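Local coordinates for protein probable L,D-transpeptidase 3 (Mycobacterium tuberculosis, PDB 6D4K) that is a probable L,D-transpeptidase that may carry out still unidentified cross-linking reactions in the cell wall and may help attach proteins to peptidoglycan, at residues A51-P56 with H60-A65. Sequence-based numbering, arbitrary orientation.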
loop_
_atom_site.group_PDB
_atom_site.type_symbol
_atom_site.label_atom_id
_atom_site.label_comp_id
_atom_site.label_asym_id
_atom_site.label_seq_id
_atom_site.Cartn_x
_atom_site.Cartn_y
_atom_site.Cartn_z
ATOM N N ALA A 51 14.817 -12.867 -19.043
ATOM C CA ALA A 51 14.665 -14.294 -18.794
ATOM C C ALA A 51 14.822 -14.591 -17.306
ATOM O O ALA A 51 15.514 -13.856 -16.597
ATOM C CB ALA A 51 15.691 -15.127 -19.577
ATOM N N PRO A 52 14.193 -15.653 -16.821
ATOM C CA PRO A 52 14.328 -16.005 -15.402
ATOM C C PRO A 52 15.771 -16.243 -14.988
ATOM O O PRO A 52 16.582 -16.797 -15.735
ATOM C CB PRO A 52 13.507 -17.296 -15.286
ATOM C CG PRO A 52 12.499 -17.183 -16.374
ATOM C CD PRO A 52 13.203 -16.504 -17.508
ATOM N N ILE A 53 16.080 -15.823 -13.764
ATOM C CA ILE A 53 17.336 -16.153 -13.116
ATOM C C ILE A 53 16.985 -17.177 -12.052
ATOM O O ILE A 53 16.593 -16.829 -10.932
ATOM C CB ILE A 53 17.991 -14.896 -12.524
ATOM C CG1 ILE A 53 18.231 -13.866 -13.633
ATOM C CG2 ILE A 53 19.290 -15.279 -11.849
ATOM C CD1 ILE A 53 18.506 -12.475 -13.136
ATOM N N THR A 54 17.083 -18.453 -12.410
ATOM C CA THR A 54 16.595 -19.497 -11.524
ATOM C C THR A 54 17.609 -19.908 -10.472
ATOM O O THR A 54 17.224 -20.533 -9.481
ATOM C CB THR A 54 16.143 -20.712 -12.336
ATOM O OG1 THR A 54 17.141 -21.038 -13.312
ATOM C CG2 THR A 54 14.829 -20.406 -13.044
ATOM N N ASN A 55 18.884 -19.563 -10.655
ATOM C CA ASN A 55 19.921 -19.935 -9.706
ATOM C C ASN A 55 20.005 -18.839 -8.653
ATOM O O ASN A 55 20.481 -17.731 -8.964
ATOM C CB ASN A 55 21.254 -20.088 -10.425
ATOM C CG ASN A 55 22.366 -20.558 -9.511
ATOM O OD1 ASN A 55 22.342 -20.305 -8.307
ATOM N ND2 ASN A 55 23.359 -21.228 -10.081
ATOM N N PRO A 56 19.566 -19.089 -7.415
ATOM C CA PRO A 56 19.647 -18.048 -6.379
ATOM C C PRO A 56 21.049 -17.537 -6.157
ATOM O O PRO A 56 21.213 -16.391 -5.726
ATOM C CB PRO A 56 19.127 -18.749 -5.114
ATOM C CG PRO A 56 18.426 -19.970 -5.577
ATOM C CD PRO A 56 19.004 -20.351 -6.902
ATOM N N HIS A 60 23.010 -12.422 -6.652
ATOM C CA HIS A 60 23.861 -11.342 -6.169
ATOM C C HIS A 60 24.570 -10.643 -7.319
ATOM O O HIS A 60 24.664 -9.409 -7.341
ATOM C CB HIS A 60 24.844 -11.873 -5.135
ATOM C CG HIS A 60 24.194 -12.199 -3.831
ATOM N ND1 HIS A 60 23.402 -11.291 -3.159
ATOM C CD2 HIS A 60 24.167 -13.337 -3.103
ATOM C CE1 HIS A 60 22.940 -11.851 -2.056
ATOM N NE2 HIS A 60 23.393 -13.090 -1.996
ATOM N N ALA A 61 25.054 -11.408 -8.297
ATOM C CA ALA A 61 25.636 -10.783 -9.474
ATOM C C ALA A 61 24.580 -10.008 -10.259
ATOM O O ALA A 61 24.860 -8.926 -10.785
ATOM C CB ALA A 61 26.341 -11.832 -10.329
ATOM N N ALA A 62 23.357 -10.539 -10.344
ATOM C CA ALA A 62 22.287 -9.805 -11.025
ATOM C C ALA A 62 21.992 -8.482 -10.308
ATOM O O ALA A 62 21.842 -7.445 -10.957
ATOM C CB ALA A 62 21.038 -10.681 -11.164
ATOM N N GLU A 63 21.942 -8.500 -8.970
ATOM C CA GLU A 63 21.694 -7.276 -8.204
ATOM C C GLU A 63 22.764 -6.222 -8.468
ATOM O O GLU A 63 22.462 -5.028 -8.577
ATOM C CB GLU A 63 21.649 -7.605 -6.714
ATOM C CG GLU A 63 20.362 -8.314 -6.337
ATOM C CD GLU A 63 20.403 -8.958 -4.975
ATOM O OE1 GLU A 63 21.331 -8.659 -4.195
ATOM O OE2 GLU A 63 19.508 -9.790 -4.705
ATOM N N ARG A 64 24.015 -6.647 -8.603
ATOM C CA ARG A 64 25.076 -5.695 -8.908
ATOM C C ARG A 64 24.922 -5.143 -10.319
ATOM O O ARG A 64 25.148 -3.949 -10.557
ATOM C CB ARG A 64 26.446 -6.347 -8.698
ATOM C CG ARG A 64 26.737 -6.693 -7.237
ATOM C CD ARG A 64 28.198 -6.998 -6.974
ATOM N NE ARG A 64 28.689 -8.109 -7.785
ATOM C CZ ARG A 64 28.631 -9.391 -7.431
ATOM N NH1 ARG A 64 28.109 -9.747 -6.267
ATOM N NH2 ARG A 64 29.105 -10.325 -8.251
ATOM N N ALA A 65 24.474 -5.988 -11.257
ATOM C CA ALA A 65 24.301 -5.532 -12.628
ATOM C C ALA A 65 23.187 -4.500 -12.736
ATOM O O ALA A 65 23.220 -3.657 -13.639
ATOM C CB ALA A 65 24.032 -6.720 -13.549
#
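I53 and A62 meet methyl to methyl where a loop of the bacterial Ig-like domain folds back against the short helix that follows it. The pair illustrates how a crossover between the two sheets of a β-sandwich can pack on itself through a small apolar contact, here one pair of methyls: strand 45-49 belongs to one sheet, strand 68-71 to the other, and the loop and helix 59-65 carry the chain across. I53 CD1 lies 3.7 Å from A62 CB, the only apolar side-chain contact between the two segments. The isoleucine reaches that far because CG1 is anti to the carbonyl carbon (chi1 -58°) and CD1 then continues away from CA in an extended arm (chi2 164°). The end of this arm meets the one methyl of A62, which points toward the loop, while the CA atoms of I53 and A62 remain 8.3 Å apart.

Nearer the turn the contact is looser. P56 O and H60 N are 4.5 Å apart, too long for a hydrogen bond, and no hydrogen bond joins the segments at all. Some of the polar groups are served within their own stretch of chain. R64 N binds H60 O at 3.1 Å within the helix, while the side chain of N55 folds onto the chain ahead, its OD1 accepting from A57 N in an Asx turn.

The second shell gives the methyl pair its surroundings. F26 and W80 each touch both I53 and A62, and both residues are buried; a backbone hydrogen bond to N83 ties I53 to a further loop. W80 stands on strand 76-80, at the border of the first sheet, and is itself held from the helix: its indole NE1 is hydrogen-bonded to the carboxylate oxygen OE2 of E63.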